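Local coordinates for protein VP5 (Halorubrum pleomorphic virus 6, PDB 6QGL) that is an envelope protein of a haloarchaeal pleomorphic virus and probably drives fusion of the viral membrane with that of its host, at residues A[125-130]-A[184-189]; A[147-152]-A[164-169]. All blocks are in the same frame, centred on the assembly; numbering follows the deposited sequence.

Contact 1: residues A[125-130]-A[184-189]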
loop_
_atom_site.group_PDB
_atom_site.type_symbol
_atom_site.label_atom_id
_atom_site.label_comp_id
_atom_site.label_asym_id
_atom_site.label_seq_id
_atom_site.Cartn_x
_atom_site.Cartn_y
_atom_site.Cartn_z
ATOM N N GLU A 125 -1.189 -15.379 -4.197
ATOM C CA GLU A 125 -1.397 -15.585 -2.763
ATOM C C GLU A 125 -2.836 -15.252 -2.341
ATOM O O GLU A 125 -3.417 -16.001 -1.554
ATOM C CB GLU A 125 -0.368 -14.802 -1.929
ATOM C CG GLU A 125 -0.297 -15.224 -0.467
ATOM C CD GLU A 125 -0.133 -16.708 -0.189
ATOM O OE1 GLU A 125 0.784 -17.332 -0.775
ATOM O OE2 GLU A 125 -0.924 -17.247 0.617
ATOM N N THR A 126 -3.411 -14.152 -2.881
ATOM C CA THR A 126 -4.787 -13.717 -2.591
ATOM C C THR A 126 -5.763 -14.836 -2.976
ATOM O O THR A 126 -6.627 -15.229 -2.189
ATOM C CB THR A 126 -5.106 -12.411 -3.367
ATOM O OG1 THR A 126 -4.116 -11.419 -3.085
ATOM C CG2 THR A 126 -6.496 -11.864 -3.060
ATOM N N VAL A 127 -5.574 -15.355 -4.186
ATOM C CA VAL A 127 -6.356 -16.390 -4.846
ATOM C C VAL A 127 -6.147 -17.772 -4.179
ATOM O O VAL A 127 -7.119 -18.517 -4.045
ATOM C CB VAL A 127 -6.019 -16.314 -6.357
ATOM C CG1 VAL A 127 -6.704 -17.394 -7.168
ATOM C CG2 VAL A 127 -6.408 -14.952 -6.895
ATOM N N ARG A 128 -4.918 -18.080 -3.700
ATOM C CA ARG A 128 -4.620 -19.327 -2.973
ATOM C C ARG A 128 -5.264 -19.302 -1.601
ATOM O O ARG A 128 -5.716 -20.344 -1.127
ATOM C CB ARG A 128 -3.108 -19.535 -2.789
ATOM C CG ARG A 128 -2.445 -20.249 -3.940
ATOM C CD ARG A 128 -1.118 -20.909 -3.569
ATOM N NE ARG A 128 -0.022 -19.988 -3.228
ATOM C CZ ARG A 128 0.762 -19.383 -4.114
ATOM N NH1 ARG A 128 1.707 -18.548 -3.710
ATOM N NH2 ARG A 128 0.578 -19.576 -5.411
ATOM N N GLU A 129 -5.275 -18.115 -0.953
ATOM C CA GLU A 129 -5.869 -17.893 0.364
ATOM C C GLU A 129 -7.368 -18.128 0.290
ATOM O O GLU A 129 -7.893 -18.849 1.135
ATOM C CB GLU A 129 -5.559 -16.479 0.876
ATOM C CG GLU A 129 -6.064 -16.185 2.278
ATOM C CD GLU A 129 -5.795 -14.766 2.736
ATOM O OE1 GLU A 129 -6.291 -13.825 2.075
ATOM O OE2 GLU A 129 -5.087 -14.596 3.754
ATOM N N LEU A 130 -8.049 -17.560 -0.734
ATOM C CA LEU A 130 -9.488 -17.752 -0.926
ATOM C C LEU A 130 -9.821 -19.240 -1.012
ATOM O O LEU A 130 -10.763 -19.675 -0.356
ATOM C CB LEU A 130 -10.030 -16.983 -2.149
ATOM C CG LEU A 130 -11.531 -17.154 -2.475
ATOM C CD1 LEU A 130 -12.424 -16.741 -1.306
ATOM C CD2 LEU A 130 -11.912 -16.384 -3.705
ATOM N N LEU A 184 -1.916 -17.683 -11.580
ATOM C CA LEU A 184 -3.119 -18.457 -11.299
ATOM C C LEU A 184 -4.348 -17.719 -11.793
ATOM O O LEU A 184 -4.583 -16.575 -11.403
ATOM C CB LEU A 184 -3.245 -18.815 -9.804
ATOM C CG LEU A 184 -2.120 -19.656 -9.181
ATOM C CD1 LEU A 184 -2.292 -19.759 -7.687
ATOM C CD2 LEU A 184 -2.040 -21.048 -9.796
ATOM N N THR A 185 -5.096 -18.351 -12.699
ATOM C CA THR A 185 -6.337 -17.804 -13.221
ATOM C C THR A 185 -7.441 -18.335 -12.327
ATOM O O THR A 185 -7.594 -19.552 -12.176
ATOM C CB THR A 185 -6.506 -18.128 -14.708
ATOM O OG1 THR A 185 -5.489 -17.434 -15.420
ATOM C CG2 THR A 185 -7.870 -17.710 -15.251
ATOM N N PHE A 186 -8.177 -17.418 -11.699
ATOM C CA PHE A 186 -9.256 -17.776 -10.797
ATOM C C PHE A 186 -10.553 -18.055 -11.543
ATOM O O PHE A 186 -11.131 -17.143 -12.133
ATOM C CB PHE A 186 -9.458 -16.692 -9.722
ATOM C CG PHE A 186 -10.584 -17.015 -8.775
ATOM C CD1 PHE A 186 -10.394 -17.896 -7.715
ATOM C CD2 PHE A 186 -11.848 -16.473 -8.961
ATOM C CE1 PHE A 186 -11.447 -18.223 -6.860
ATOM C CE2 PHE A 186 -12.899 -16.812 -8.115
ATOM C CZ PHE A 186 -12.692 -17.679 -7.065
ATOM N N ARG A 187 -11.028 -19.306 -11.474
ATOM C CA ARG A 187 -12.306 -19.730 -12.043
ATOM C C ARG A 187 -13.236 -20.087 -10.883
ATOM O O ARG A 187 -12.794 -20.710 -9.919
ATOM C CB ARG A 187 -12.130 -20.920 -13.012
ATOM C CG ARG A 187 -13.441 -21.438 -13.615
ATOM C CD ARG A 187 -13.206 -22.382 -14.775
ATOM N NE ARG A 187 -14.458 -22.943 -15.291
ATOM C CZ ARG A 187 -15.227 -22.373 -16.216
ATOM N NH1 ARG A 187 -16.342 -22.964 -16.617
ATOM N NH2 ARG A 187 -14.889 -21.199 -16.738
ATOM N N HIS A 188 -14.509 -19.666 -10.969
ATOM C CA HIS A 188 -15.543 -19.930 -9.970
ATOM C C HIS A 188 -16.846 -20.301 -10.663
ATOM O O HIS A 188 -17.345 -19.533 -11.483
ATOM C CB HIS A 188 -15.746 -18.714 -9.045
ATOM C CG HIS A 188 -16.828 -18.896 -8.024
ATOM N ND1 HIS A 188 -16.584 -19.532 -6.823
ATOM C CD2 HIS A 188 -18.127 -18.521 -8.063
ATOM C CE1 HIS A 188 -17.737 -19.528 -6.175
ATOM N NE2 HIS A 188 -18.693 -18.926 -6.878
ATOM N N ASN A 189 -17.389 -21.479 -10.321
ATOM C CA ASN A 189 -18.664 -21.982 -10.830
ATOM C C ASN A 189 -19.508 -22.461 -9.649
ATOM O O ASN A 189 -19.047 -23.303 -8.873
ATOM C CB ASN A 189 -18.464 -23.108 -11.856
ATOM C CG ASN A 189 -19.734 -23.511 -12.574
ATOM O OD1 ASN A 189 -20.624 -22.692 -12.831
ATOM N ND2 ASN A 189 -19.847 -24.782 -12.921
#

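Contact 2: residues A[147-152]-A[164-169]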
loop_
_atom_site.group_PDB
_atom_site.type_symbol
_atom_site.label_atom_id
_atom_site.label_comp_id
_atom_site.label_asym_id
_atom_site.label_seq_id
_atom_site.Cartn_x
_atom_site.Cartn_y
_atom_site.Cartn_z
ATOM N N TYR A 147 -20.990 -17.405 2.160
ATOM C CA TYR A 147 -20.315 -16.460 3.039
ATOM C C TYR A 147 -18.933 -16.053 2.510
ATOM O O TYR A 147 -18.584 -14.872 2.581
ATOM C CB TYR A 147 -20.209 -16.993 4.485
ATOM C CG TYR A 147 -19.606 -15.971 5.426
ATOM C CD1 TYR A 147 -20.390 -14.968 5.990
ATOM C CD2 TYR A 147 -18.235 -15.944 5.674
ATOM C CE1 TYR A 147 -19.829 -13.981 6.798
ATOM C CE2 TYR A 147 -17.663 -14.959 6.475
ATOM C CZ TYR A 147 -18.467 -13.986 7.045
ATOM O OH TYR A 147 -17.918 -13.026 7.856
ATOM N N ILE A 148 -18.140 -17.034 2.029
ATOM C CA ILE A 148 -16.756 -16.845 1.585
ATOM C C ILE A 148 -16.602 -16.670 0.051
ATOM O O ILE A 148 -15.659 -16.007 -0.385
ATOM C CB ILE A 148 -15.868 -17.997 2.160
ATOM C CG1 ILE A 148 -14.357 -17.659 2.108
ATOM C CG2 ILE A 148 -16.169 -19.366 1.529
ATOM C CD1 ILE A 148 -13.907 -16.483 2.989
ATOM N N THR A 149 -17.493 -17.267 -0.756
ATOM C CA THR A 149 -17.432 -17.124 -2.211
ATOM C C THR A 149 -18.759 -16.578 -2.723
ATOM O O THR A 149 -19.682 -17.347 -2.999
ATOM C CB THR A 149 -16.995 -18.425 -2.916
ATOM O OG1 THR A 149 -17.914 -19.472 -2.611
ATOM C CG2 THR A 149 -15.568 -18.841 -2.591
ATOM N N ASP A 150 -18.867 -15.242 -2.802
ATOM C CA ASP A 150 -20.061 -14.567 -3.314
ATOM C C ASP A 150 -19.672 -13.717 -4.515
ATOM O O ASP A 150 -18.997 -12.695 -4.366
ATOM C CB ASP A 150 -20.770 -13.729 -2.229
ATOM C CG ASP A 150 -22.050 -13.030 -2.676
ATOM O OD1 ASP A 150 -22.459 -13.213 -3.849
ATOM O OD2 ASP A 150 -22.644 -12.305 -1.853
ATOM N N PHE A 151 -20.091 -14.158 -5.705
ATOM C CA PHE A 151 -19.790 -13.476 -6.961
ATOM C C PHE A 151 -21.034 -12.802 -7.537
ATOM O O PHE A 151 -20.993 -12.281 -8.648
ATOM C CB PHE A 151 -19.082 -14.436 -7.946
ATOM C CG PHE A 151 -17.715 -14.842 -7.423
ATOM C CD1 PHE A 151 -17.591 -15.802 -6.422
ATOM C CD2 PHE A 151 -16.568 -14.174 -7.834
ATOM C CE1 PHE A 151 -16.342 -16.130 -5.889
ATOM C CE2 PHE A 151 -15.319 -14.501 -7.301
ATOM C CZ PHE A 151 -15.217 -15.467 -6.323
ATOM N N GLY A 152 -22.109 -12.777 -6.750
ATOM C CA GLY A 152 -23.365 -12.146 -7.136
ATOM C C GLY A 152 -24.576 -13.018 -6.898
ATOM O O GLY A 152 -25.576 -12.550 -6.346
ATOM N N SER A 164 -14.967 -27.954 -4.202
ATOM C CA SER A 164 -14.833 -26.503 -4.157
ATOM C C SER A 164 -15.458 -25.882 -5.411
ATOM O O SER A 164 -15.258 -26.416 -6.509
ATOM C CB SER A 164 -13.364 -26.101 -4.050
ATOM O OG SER A 164 -13.210 -24.690 -4.049
ATOM N N PRO A 165 -16.185 -24.744 -5.294
ATOM C CA PRO A 165 -16.726 -24.101 -6.505
ATOM C C PRO A 165 -15.628 -23.385 -7.306
ATOM O O PRO A 165 -15.869 -22.949 -8.433
ATOM C CB PRO A 165 -17.762 -23.123 -5.947
ATOM C CG PRO A 165 -17.257 -22.765 -4.606
ATOM C CD PRO A 165 -16.512 -23.964 -4.079
ATOM N N ASN A 166 -14.418 -23.280 -6.713
ATOM C CA ASN A 166 -13.239 -22.633 -7.285
ATOM C C ASN A 166 -12.293 -23.613 -7.972
ATOM O O ASN A 166 -12.189 -24.774 -7.574
ATOM C CB ASN A 166 -12.444 -21.888 -6.207
ATOM C CG ASN A 166 -13.226 -21.031 -5.248
ATOM O OD1 ASN A 166 -14.158 -20.308 -5.622
ATOM N ND2 ASN A 166 -12.830 -21.072 -3.986
ATOM N N THR A 167 -11.567 -23.109 -8.978
ATOM C CA THR A 167 -10.538 -23.822 -9.729
ATOM C C THR A 167 -9.404 -22.824 -9.979
ATOM O O THR A 167 -9.647 -21.752 -10.545
ATOM C CB THR A 167 -11.089 -24.404 -11.052
ATOM O OG1 THR A 167 -12.343 -25.050 -10.827
ATOM C CG2 THR A 167 -10.120 -25.380 -11.710
ATOM N N LEU A 168 -8.184 -23.154 -9.519
ATOM C CA LEU A 168 -7.006 -22.311 -9.735
ATOM C C LEU A 168 -6.269 -22.887 -10.933
ATOM O O LEU A 168 -5.603 -23.923 -10.821
ATOM C CB LEU A 168 -6.092 -22.224 -8.486
ATOM C CG LEU A 168 -6.715 -21.801 -7.149
ATOM C CD1 LEU A 168 -5.643 -21.543 -6.113
ATOM C CD2 LEU A 168 -7.591 -20.573 -7.289
ATOM N N LYS A 169 -6.468 -22.254 -12.100
ATOM C CA LYS A 169 -5.906 -22.681 -13.382
ATOM C C LYS A 169 -4.516 -22.111 -13.605
ATOM O O LYS A 169 -4.308 -20.911 -13.425
ATOM C CB LYS A 169 -6.839 -22.282 -14.540
ATOM C CG LYS A 169 -8.186 -23.003 -14.544
ATOM C CD LYS A 169 -9.153 -22.415 -15.566
ATOM C CE LYS A 169 -9.100 -23.120 -16.898
ATOM N NZ LYS A 169 -9.984 -22.471 -17.899
#

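Contact 1: residues A[125-130]-A[184-189]
Val127 and Leu130, three residues apart on the helix, meet adjacent parts of the Phe186 side chain, Val127 at its CB-CD1 end and Leu130 at its CE1-CZ end. CG1 of Val127 lies 3.8 Å from Phe186 CD1 and equally near Phe186 CB, while Leu130 CD2 sits 3.7 Å from Phe186 CE1 and touches CZ as well. Phe186 has CG anti to its own backbone N (chi1 179°), which carries the ring out to where CD1, CE1 and CZ meet the two methyls; the side chains of Leu130 and Phe186 cross at about a right angle. Farther along, Leu184 CD1 reaches into the bend of the Arg128 chain, 3.8 Å from Arg128 CG and 3.7 Å from Arg128 NH2. That chain, folded at chi3 (-67°), brings NH1 3.3 Å from Glu125 OE1 in a salt bridge whose hydrogen bond is weak.

In the next shell, Trp123 NE1 and Asn124 OD1 of the same helix bond to the backbone O and N of Leu184, and Leu168 of strand 166-174 packs on both Val127 and Phe186. The axes of the two short segments pass 9.1 Å apart at 40°, placing helix 97-140 against one face of the four-stranded antiparallel sheet. With no hydrogen bond between the segments themselves, their cohesion is apolar, bordered at the exposed Arg128 by an ion pair internal to the helix.

Contact 2: residues A[147-152]-A[164-169]
Thr149, in the loop after the short helix 145-148, faces Pro165 and Asn166, where an ST turn leads into the edge strand 166-174 of the antiparallel sheet. The Thr149 and Asn166 side chains come from opposite directions: the methyl CG2 of Thr149 ends 3.7 Å from Asn166 OD1 and 3.8 Å from Asn166 ND2, meeting the amide end by van der Waals contact. Thr149 OG1 sits between its backbone N and carbonyl carbon (chi1 59°), an orientation that puts OG1 3.9 Å from Pro165 CG; the two side chains cross at a slant. This hydroxyl is hydrogen-bonded to Leu145 O.

The buried amide of Asn166 is satisfied at both ends, OD1 by His188 ND1 of the adjacent strand and ND2 by Glu131 OE1 of helix 97-140, which together fix its rotation. Phe151 holds its ring edge toward Thr149 CB and stacks on His188. Each segment also carries its own turn. In the loop, an Asx turn joins Gly152 N to Asp150 OD1; at the start of the strand, Ser164 OG accepts from Asn166 N at 3.2 Å, with an N-H...O angle of 156°.

Overall arrangement
From the N terminus, helix 97-140 passes through 125-130 and is followed by the short helix 145-148, whose following loop enters contact 2. Contact 2 closes a small loop, with 11 residues between its segments. The chain then runs along strand 166-174, turns, and returns antiparallel along strand 180-189, where contact 1 closes the larger loop across 53 intervening residues. Contact 2 is thus nested inside contact 1, their centres about 8 Å apart. The pairing of these neighbouring strands joins the two contacts directly: Thr185 N lies 2.8 Å from Lys169 O, a probable hydrogen bond. Together the two contacts tie the long helix and its following loop to the four-stranded sheet.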